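Local coordinates for protein alpha-fucosidase GH29 (PDB 4PSR) that probably hydrolyses alpha-linked L-fucose from glycoconjugates as a family 29 glycoside hydrolase built around a TIM barrel, at residues Glu22-Ala27 with Tyr299-Asp304; Lys61-Thr64 with Pro69-Glu72; His327-Arg332 with Gly337-Asn342. All blocks are in the same frame, centred on the assembly; numbering follows the deposited sequence. Where two conformers were deposited one is given.

In the fold
All three contacts lie within the fucosidase family sequence, but only interactions 1 and 3 are in the barrel itself. With centres about 9 Å apart, they share its wall, where strands 300-305 and 337-343 are neighbours. They touch directly: Tyr299 OH lies 2.7 Å from Asn338 OD1, probably a hydrogen bond, and Asp304 O lies 2.8 Å from Asn342 N. The bound L-fucose is about 9 Å from the side chain of Gln301 and about 12 Å from that of Met339, while Asn342 bonds His34, a residue beside the sugar. Interaction 2 stands apart, its centre about 41 Å from that of interaction 1 and 38 Å from that of interaction 3.

Interaction 1 of 3, residues Glu22-Ala27 with Tyr299-Asp304; sequences EWYRDA and YWQTDD
The backbones of helix 22-27 and the start of strand 300-305 come nearest at Arg25 and Tyr299, whose CA atoms are 7.4 Å apart. The fold is a TIM barrel, and this short helix, just ahead of the first barrel strand, packs against the N-terminal end of the seventh. Tyr24 reaches inward, its CG anti to the backbone N (chi1 174°), and its ring also touches Val268 and Ile222 on other strands. A long amphipathic residue suits this place: the ring packs among apolar neighbours while its hydroxyl serves a buried amide. CE1 of Tyr24 lies 4.0 Å from CD2 of Tyr299. Arg25 lays its aliphatic part over one face of the Tyr299 ring, with CG 3.8 Å from the ring centroid and only 15° off the normal, a CH-pi contact. The two side chains run past each other in opposite directions, so that Tyr299 CB comes over the centre of the guanidinium. Beyond the ring the charged end is held by the carbonyl of Ala20 and by Glu531. The hydroxyl of Tyr299 bonds Asn338 on the neighbouring strand. Farther along the strand, at Gln301, the amide and the Tyr24 ring are nearly coplanar, and Tyr24 OH donates in the carbonyl plane to a lone pair of Gln301 OE1, 2.6 Å away.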
loop_
_atom_site.group_PDB
_atom_site.type_symbol
_atom_site.label_atom_id
_atom_site.label_comp_id
_atom_site.label_asym_id
_atom_site.label_seq_id
_atom_site.Cartn_x
_atom_site.Cartn_y
_atom_site.Cartn_z
ATOM N N GLU A 22 -12.191 9.865 0.315
ATOM C CA GLU A 22 -11.415 10.806 -0.484
ATOM C C GLU A 22 -10.094 11.215 0.174
ATOM O O GLU A 22 -9.077 11.301 -0.542
ATOM C CB GLU A 22 -12.248 12.040 -0.848
ATOM C CG GLU A 22 -13.475 11.701 -1.660
ATOM C CD GLU A 22 -13.151 10.985 -2.944
ATOM O OE1 GLU A 22 -12.453 11.545 -3.805
ATOM O OE2 GLU A 22 -13.624 9.855 -3.147
ATOM N N TRP A 23 -10.052 11.406 1.486
ATOM C CA TRP A 23 -8.786 11.808 2.110
ATOM C C TRP A 23 -7.700 10.738 1.902
ATOM O O TRP A 23 -6.500 11.067 1.768
ATOM C CB TRP A 23 -8.910 12.131 3.606
ATOM C CG TRP A 23 -9.146 10.938 4.510
ATOM C CD1 TRP A 23 -10.336 10.556 5.058
ATOM C CD2 TRP A 23 -8.160 10.024 5.020
ATOM N NE1 TRP A 23 -10.158 9.449 5.847
ATOM C CE2 TRP A 23 -8.837 9.088 5.834
ATOM C CE3 TRP A 23 -6.786 9.879 4.847
ATOM C CZ2 TRP A 23 -8.184 8.044 6.472
ATOM C CZ3 TRP A 23 -6.136 8.824 5.499
ATOM C CH2 TRP A 23 -6.836 7.927 6.292
ATOM N N TYR A 24 -8.103 9.472 1.897
ATOM C CA TYR A 24 -7.164 8.370 1.753
ATOM C C TYR A 24 -6.676 8.267 0.317
ATOM O O TYR A 24 -5.499 8.038 0.071
ATOM C CB TYR A 24 -7.810 7.073 2.265
ATOM C CG TYR A 24 -7.019 5.784 2.072
ATOM C CD1 TYR A 24 -7.258 4.966 0.992
ATOM C CD2 TYR A 24 -6.045 5.394 2.984
ATOM C CE1 TYR A 24 -6.575 3.784 0.826
ATOM C CE2 TYR A 24 -5.359 4.205 2.832
ATOM C CZ TYR A 24 -5.632 3.413 1.747
ATOM O OH TYR A 24 -4.971 2.222 1.541
ATOM N N ARG A 25 -7.558 8.490 -0.645
ATOM C CA ARG A 25 -7.154 8.548 -2.040
ATOM C C ARG A 25 -6.232 9.735 -2.312
ATOM O O ARG A 25 -5.338 9.658 -3.173
ATOM C CB ARG A 25 -8.372 8.611 -2.967
ATOM C CG ARG A 25 -9.368 7.467 -2.797
ATOM C CD ARG A 25 -10.535 7.567 -3.759
ATOM N NE ARG A 25 -11.543 6.543 -3.451
ATOM C CZ ARG A 25 -12.048 5.668 -4.310
ATOM N NH1 ARG A 25 -11.700 5.641 -5.582
ATOM N NH2 ARG A 25 -12.944 4.809 -3.847
ATOM N N ASP A 26 -6.424 10.819 -1.574
ATOM C CA ASP A 26 -5.589 11.994 -1.749
ATOM C C ASP A 26 -4.198 11.810 -1.162
ATOM O O ASP A 26 -3.265 12.524 -1.540
ATOM C CB ASP A 26 -6.224 13.194 -1.037
ATOM C CG ASP A 26 -7.489 13.716 -1.710
ATOM O OD1 ASP A 26 -7.773 13.385 -2.889
ATOM O OD2 ASP A 26 -8.209 14.466 -1.010
ATOM N N ALA A 27 -4.077 10.927 -0.180
ATOM C CA ALA A 27 -2.890 10.863 0.664
ATOM C C ALA A 27 -1.640 10.338 -0.018
ATOM O O ALA A 27 -0.566 10.900 0.192
ATOM C CB ALA A 27 -3.176 10.053 1.913
ATOM N N TYR A 299 -9.841 1.427 -5.796
ATOM C CA TYR A 299 -8.651 1.950 -5.095
ATOM C C TYR A 299 -8.061 0.919 -4.140
ATOM O O TYR A 299 -8.783 0.276 -3.371
ATOM C CB TYR A 299 -9.035 3.223 -4.316
ATOM C CG TYR A 299 -7.865 4.177 -4.194
ATOM C CD1 TYR A 299 -7.633 5.160 -5.155
ATOM C CD2 TYR A 299 -6.944 4.050 -3.151
ATOM C CE1 TYR A 299 -6.532 5.984 -5.078
ATOM C CE2 TYR A 299 -5.829 4.892 -3.066
ATOM C CZ TYR A 299 -5.645 5.829 -4.043
ATOM O OH TYR A 299 -4.566 6.645 -4.017
ATOM N N TRP A 300 -6.742 0.774 -4.171
ATOM C CA TRP A 300 -6.020 -0.266 -3.433
ATOM C C TRP A 300 -4.763 0.347 -2.788
ATOM O O TRP A 300 -4.474 1.559 -2.960
ATOM C CB TRP A 300 -5.647 -1.440 -4.391
ATOM C CG TRP A 300 -4.927 -0.943 -5.592
ATOM C CD1 TRP A 300 -5.493 -0.478 -6.728
ATOM C CD2 TRP A 300 -3.511 -0.741 -5.737
ATOM N NE1 TRP A 300 -4.519 -0.009 -7.587
ATOM C CE2 TRP A 300 -3.298 -0.139 -6.990
ATOM C CE3 TRP A 300 -2.410 -1.006 -4.927
ATOM C CZ2 TRP A 300 -2.024 0.191 -7.455
ATOM C CZ3 TRP A 300 -1.137 -0.664 -5.381
ATOM C CH2 TRP A 300 -0.964 -0.070 -6.647
ATOM N N GLN A 301 -4.007 -0.440 -2.040
ATOM C CA GLN A 301 -2.692 0.010 -1.580
ATOM C C GLN A 301 -1.716 -1.139 -1.612
ATOM O O GLN A 301 -2.116 -2.285 -1.887
ATOM C CB GLN A 301 -2.733 0.686 -0.195
ATOM C CG GLN A 301 -2.974 -0.257 0.992
ATOM C CD GLN A 301 -2.365 0.290 2.264
ATOM O OE1 GLN A 301 -2.824 1.319 2.794
ATOM N NE2 GLN A 301 -1.275 -0.330 2.710
ATOM N N THR A 302 -0.455 -0.839 -1.343
ATOM C CA THR A 302 0.584 -1.842 -1.238
ATOM C C THR A 302 1.588 -1.355 -0.192
ATOM O O THR A 302 1.652 -0.154 0.124
ATOM C CB THR A 302 1.206 -2.148 -2.597
ATOM O OG1 THR A 302 2.135 -3.232 -2.492
ATOM C CG2 THR A 302 1.948 -0.946 -3.131
ATOM N N ASP A 303 2.371 -2.278 0.335
ATOM C CA ASP A 303 3.442 -1.941 1.283
ATOM C C ASP A 303 4.820 -2.142 0.648
ATOM O O ASP A 303 5.012 -3.068 -0.144
ATOM C CB ASP A 303 3.364 -2.801 2.545
ATOM C CG ASP A 303 1.959 -3.004 2.999
ATOM O OD1 ASP A 303 1.288 -2.006 3.321
ATOM O OD2 ASP A 303 1.509 -4.185 2.987
ATOM N N ASP A 304 5.786 -1.299 0.987
ATOM C CA ASP A 304 7.151 -1.469 0.519
ATOM C C ASP A 304 8.083 -1.216 1.699
ATOM O O ASP A 304 7.614 -0.965 2.799
ATOM C CB ASP A 304 7.467 -0.524 -0.629
ATOM C CG ASP A 304 8.353 -1.177 -1.680
ATOM O OD1 ASP A 304 9.389 -1.788 -1.311
ATOM O OD2 ASP A 304 8.002 -1.091 -2.871
#

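Interaction 2 of 3, residues Lys61-Thr64 with Pro69-Glu72; sequences KHHT and PPEE
His63, near the end of helix 58-66, directs its side chain at the Pro69-Pro70 step as the chain turns back. From CB, which points toward that segment, CG is set anti to the backbone N (chi1 -167°), and the ring is carried out to the prolines. CD2 does the touching: it lies 3.9 Å from Pro70 CA and 4.1 Å from Pro70 CB, while the carbonyl carbon of Pro69 sits at the ring edge near its plane. At the tip, NE2 bonds the carbonyl of Trp73, and ND1 on the other flank bonds the hydroxyl of Tyr48. With both nitrogens engaged, the rotation of the imidazole is fixed, which is why histidine suits this place: two polar anchors and a carbon, CD2, to pack against proline. One residue on, where the CA atoms of Thr64 and Pro69 approach to 4.5 Å, Thr64 OG1 lies 3.6 Å from Pro70 CD. That hydroxyl is bonded to the carbonyl of Arg60 one turn earlier, a common choice for threonine in a helix, so the proline CD meets an oxygen already partnered. Proline offers apolar ring carbons and no N-H, and its restrained phi fits the bend. Glu72 N bonds Pro69 O at 2.9 Å, closing a four-residue beta turn with type I-like angles and Pro70 second, the position where proline is commonly found.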
loop_
_atom_site.group_PDB
_atom_site.type_symbol
_atom_site.label_atom_id
_atom_site.label_comp_id
_atom_site.label_asym_id
_atom_site.label_seq_id
_atom_site.Cartn_x
_atom_site.Cartn_y
_atom_site.Cartn_z
ATOM N N LYS A 61 20.070 -22.325 14.834
ATOM C CA LYS A 61 21.506 -22.494 15.053
ATOM C C LYS A 61 22.058 -21.244 15.716
ATOM O O LYS A 61 22.775 -21.310 16.723
ATOM C CB LYS A 61 22.210 -22.786 13.719
ATOM C CG LYS A 61 21.823 -24.141 13.138
ATOM C CD LYS A 61 22.430 -24.436 11.782
ATOM C CE LYS A 61 21.999 -25.820 11.296
ATOM N NZ LYS A 61 22.541 -26.149 9.948
ATOM N N HIS A 62 21.694 -20.078 15.172
ATOM C CA HIS A 62 22.152 -18.807 15.726
ATOM C C HIS A 62 21.658 -18.655 17.165
ATOM O O HIS A 62 22.419 -18.242 18.054
ATOM C CB HIS A 62 21.614 -17.646 14.879
ATOM C CG HIS A 62 21.848 -16.300 15.492
ATOM N ND1 HIS A 62 23.013 -15.583 15.311
ATOM C CD2 HIS A 62 21.052 -15.539 16.288
ATOM C CE1 HIS A 62 22.929 -14.447 15.987
ATOM N NE2 HIS A 62 21.744 -14.391 16.571
ATOM N N HIS A 63 20.387 -18.967 17.387
ATOM C CA HIS A 63 19.802 -18.821 18.708
ATOM C C HIS A 63 20.530 -19.686 19.725
ATOM O O HIS A 63 20.840 -19.257 20.850
ATOM C CB HIS A 63 18.321 -19.210 18.695
ATOM C CG HIS A 63 17.598 -18.790 19.924
ATOM N ND1 HIS A 63 17.185 -17.488 20.115
ATOM C CD2 HIS A 63 17.323 -19.456 21.068
ATOM C CE1 HIS A 63 16.640 -17.386 21.315
ATOM N NE2 HIS A 63 16.707 -18.565 21.915
ATOM N N THR A 64 20.779 -20.926 19.311
ATOM C CA THR A 64 21.398 -21.917 20.183
ATOM C C THR A 64 22.825 -21.508 20.534
ATOM O O THR A 64 23.245 -21.633 21.681
ATOM C CB THR A 64 21.364 -23.307 19.497
ATOM O OG1 THR A 64 20.008 -23.695 19.260
ATOM C CG2 THR A 64 22.042 -24.369 20.351
ATOM N N PRO A 69 19.650 -23.320 23.749
ATOM C CA PRO A 69 18.614 -24.024 22.991
ATOM C C PRO A 69 17.237 -23.371 23.175
ATOM O O PRO A 69 16.926 -22.960 24.290
ATOM C CB PRO A 69 18.650 -25.449 23.570
ATOM C CG PRO A 69 19.403 -25.347 24.840
ATOM C CD PRO A 69 20.313 -24.180 24.743
ATOM N N PRO A 70 16.435 -23.270 22.100
ATOM C CA PRO A 70 15.188 -22.509 22.252
ATOM C C PRO A 70 14.202 -23.144 23.221
ATOM O O PRO A 70 13.287 -22.499 23.731
ATOM C CB PRO A 70 14.611 -22.478 20.838
ATOM C CG PRO A 70 15.354 -23.502 20.061
ATOM C CD PRO A 70 16.709 -23.608 20.696
ATOM N N GLU A 71 14.374 -24.447 23.484
ATOM C CA GLU A 71 13.537 -25.129 24.472
ATOM C C GLU A 71 13.804 -24.680 25.925
ATOM O O GLU A 71 12.941 -24.848 26.804
ATOM C CB GLU A 71 13.719 -26.650 24.351
ATOM C CG GLU A 71 13.302 -27.246 22.985
ATOM C CD GLU A 71 14.347 -27.075 21.872
ATOM O OE1 GLU A 71 15.473 -26.624 22.145
ATOM O OE2 GLU A 71 14.034 -27.423 20.715
ATOM N N GLU A 72 14.991 -24.129 26.169
ATOM C CA GLU A 72 15.357 -23.542 27.462
ATOM C C GLU A 72 15.284 -22.000 27.440
ATOM O O GLU A 72 14.838 -21.392 28.409
ATOM C CB GLU A 72 16.775 -23.981 27.864
ATOM C CG GLU A 72 16.976 -25.515 27.925
ATOM C CD GLU A 72 18.416 -25.914 28.230
ATOM O OE1 GLU A 72 18.665 -27.119 28.451
ATOM O OE2 GLU A 72 19.299 -25.029 28.240
#

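Interaction 3 of 3, residues His327-Arg332 with Gly337-Asn342; sequences HSLLDR and GNMLLN
Met339 leaves its strand with CG anti to the backbone N (chi1 -169°), continues straight to the sulfur, then bends at the last torsion (chi3 81°), laying its methyl along Leu329 on the helix. SD comes 3.7 Å from the backbone N of Leu329, and CE lies 3.9 Å from Leu329 CB. Leu329 answers from its own branch: CD1 reaches back to Met339 CB, also at 3.9 Å, so the two side chains cross at a slant, touching at two places. The flexible, unbranched thioether can bend to lie against the helix backbone at Leu329, and the branched leucine fills in beside it, meeting Phe29 and Leu366. The axes of 327-332 and 337-342 run at 150°, roughly antiparallel, as expected in a TIM barrel for the helix of the beta-alpha-beta crossover that leads from strand 300-305 to the neighbouring parallel strand 337-343. Arg332 lends its aliphatic chain, with CG 4.2 Å from Met339 CB. Where the last turn of the helix meets the start of the strand, the CA atoms of Arg332 and Gly337 come to 5.4 Å. Glycine, with no side chain, lets the backbones close in there, and Gly337 N donates to Arg332 O at 3.1 Å. Arg332, in one of two conformers, grips Asp331 OD2 side-on through NE (3.1 Å) and NH1 (2.9 Å); Lys335 pairs with OD2 too, Arg406 with OD1.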
loop_
_atom_site.group_PDB
_atom_site.type_symbol
_atom_site.label_atom_id
_atom_site.label_comp_id
_atom_site.label_asym_id
_atom_site.label_seq_id
_atom_site.Cartn_x
_atom_site.Cartn_y
_atom_site.Cartn_z
ATOM N N HIS A 327 10.533 6.290 -7.502
ATOM C CA HIS A 327 9.955 5.671 -8.702
ATOM C C HIS A 327 8.858 4.663 -8.358
ATOM O O HIS A 327 7.849 4.578 -9.047
ATOM C CB HIS A 327 11.044 5.022 -9.549
ATOM C CG HIS A 327 11.984 6.006 -10.155
ATOM N ND1 HIS A 327 12.965 5.629 -11.043
ATOM C CD2 HIS A 327 12.092 7.350 -10.005
ATOM C CE1 HIS A 327 13.637 6.705 -11.420
ATOM N NE2 HIS A 327 13.126 7.761 -10.805
ATOM N N SER A 328 9.052 3.920 -7.273
ATOM C CA SER A 328 8.053 2.950 -6.846
ATOM C C SER A 328 6.769 3.686 -6.447
ATOM O O SER A 328 5.690 3.267 -6.820
ATOM C CB SER A 328 8.573 2.071 -5.716
ATOM O OG SER A 328 9.603 1.212 -6.206
ATOM N N LEU A 329 6.894 4.761 -5.662
ATOM C CA LEU A 329 5.733 5.539 -5.270
ATOM C C LEU A 329 4.956 6.017 -6.505
ATOM O O LEU A 329 3.740 5.907 -6.563
ATOM C CB LEU A 329 6.178 6.723 -4.412
ATOM C CG LEU A 329 5.066 7.719 -4.059
ATOM C CD1 LEU A 329 3.949 7.047 -3.260
ATOM C CD2 LEU A 329 5.659 8.890 -3.293
ATOM N N LEU A 330 5.671 6.606 -7.469
ATOM C CA LEU A 330 5.011 7.120 -8.664
ATOM C C LEU A 330 4.291 6.011 -9.428
ATOM O O LEU A 330 3.165 6.201 -9.916
ATOM C CB LEU A 330 6.029 7.818 -9.565
ATOM C CG LEU A 330 6.632 9.111 -8.982
ATOM C CD1 LEU A 330 7.914 9.475 -9.703
ATOM C CD2 LEU A 330 5.619 10.267 -9.028
ATOM N N ASP A 331 4.939 4.852 -9.539
ATOM C CA ASP A 331 4.315 3.711 -10.164
ATOM C C ASP A 331 3.015 3.317 -9.471
ATOM O O ASP A 331 2.001 3.151 -10.125
ATOM C CB ASP A 331 5.314 2.558 -10.210
ATOM C CG ASP A 331 4.823 1.403 -11.047
ATOM O OD1 ASP A 331 4.868 1.501 -12.296
ATOM O OD2 ASP A 331 4.439 0.336 -10.489
ATOM N N ARG A 332 3.039 3.163 -8.153
ATOM C CA ARG A 332 1.830 2.738 -7.441
ATOM C C ARG A 332 0.715 3.757 -7.580
ATOM O O ARG A 332 -0.440 3.401 -7.813
ATOM C CB ARG A 332 2.074 2.481 -5.945
ATOM C CG ARG A 332 3.225 1.516 -5.556
ATOM C CD ARG A 332 3.246 0.225 -6.350
ATOM N NE ARG A 332 4.252 0.155 -7.410
ATOM C CZ ARG A 332 5.529 -0.166 -7.248
ATOM N NH1 ARG A 332 6.325 -0.196 -8.327
ATOM N NH2 ARG A 332 6.035 -0.405 -6.035
ATOM N N GLY A 337 -3.338 3.379 -6.671
ATOM C CA GLY A 337 -3.070 2.959 -5.302
ATOM C C GLY A 337 -2.311 3.946 -4.447
ATOM O O GLY A 337 -1.807 4.956 -4.938
ATOM N N ASN A 338 -2.225 3.629 -3.152
ATOM C CA ASN A 338 -1.274 4.257 -2.223
ATOM C C ASN A 338 -0.091 3.324 -1.952
ATOM O O ASN A 338 -0.220 2.100 -2.084
ATOM C CB ASN A 338 -1.914 4.567 -0.860
ATOM C CG ASN A 338 -2.908 5.700 -0.897
ATOM O OD1 ASN A 338 -2.993 6.467 -1.837
ATOM N ND2 ASN A 338 -3.696 5.800 0.163
ATOM N N MET A 339 1.024 3.891 -1.502
ATOM C CA MET A 339 2.189 3.126 -1.055
ATOM C C MET A 339 2.455 3.427 0.397
ATOM O O MET A 339 2.659 4.596 0.780
ATOM C CB MET A 339 3.435 3.466 -1.881
ATOM C CG MET A 339 4.590 2.488 -1.617
ATOM S SD MET A 339 6.043 2.767 -2.623
ATOM C CE MET A 339 6.696 4.061 -1.650
ATOM N N LEU A 340 2.494 2.377 1.208
ATOM C CA LEU A 340 2.836 2.476 2.629
ATOM C C LEU A 340 4.241 1.927 2.802
ATOM O O LEU A 340 4.493 0.716 2.619
ATOM C CB LEU A 340 1.826 1.667 3.472
ATOM C CG LEU A 340 2.137 1.528 4.966
ATOM C CD1 LEU A 340 2.297 2.885 5.649
ATOM C CD2 LEU A 340 1.055 0.663 5.656
ATOM N N LEU A 341 5.181 2.828 3.122
ATOM C CA LEU A 341 6.594 2.497 3.239
ATOM C C LEU A 341 7.007 2.132 4.646
ATOM O O LEU A 341 6.794 2.881 5.607
ATOM C CB LEU A 341 7.444 3.675 2.745
ATOM C CG LEU A 341 8.956 3.511 2.819
ATOM C CD1 LEU A 341 9.465 2.397 1.916
ATOM C CD2 LEU A 341 9.633 4.841 2.501
ATOM N N ASN A 342 7.645 0.972 4.767
ATOM C CA ASN A 342 8.151 0.494 6.052
ATOM C C ASN A 342 9.577 0.928 6.321
ATOM O O ASN A 342 10.435 0.829 5.416
ATOM C CB ASN A 342 8.067 -1.038 6.140
ATOM C CG ASN A 342 8.717 -1.572 7.370
ATOM O OD1 ASN A 342 8.146 -1.500 8.443
ATOM N ND2 ASN A 342 9.911 -2.112 7.230
#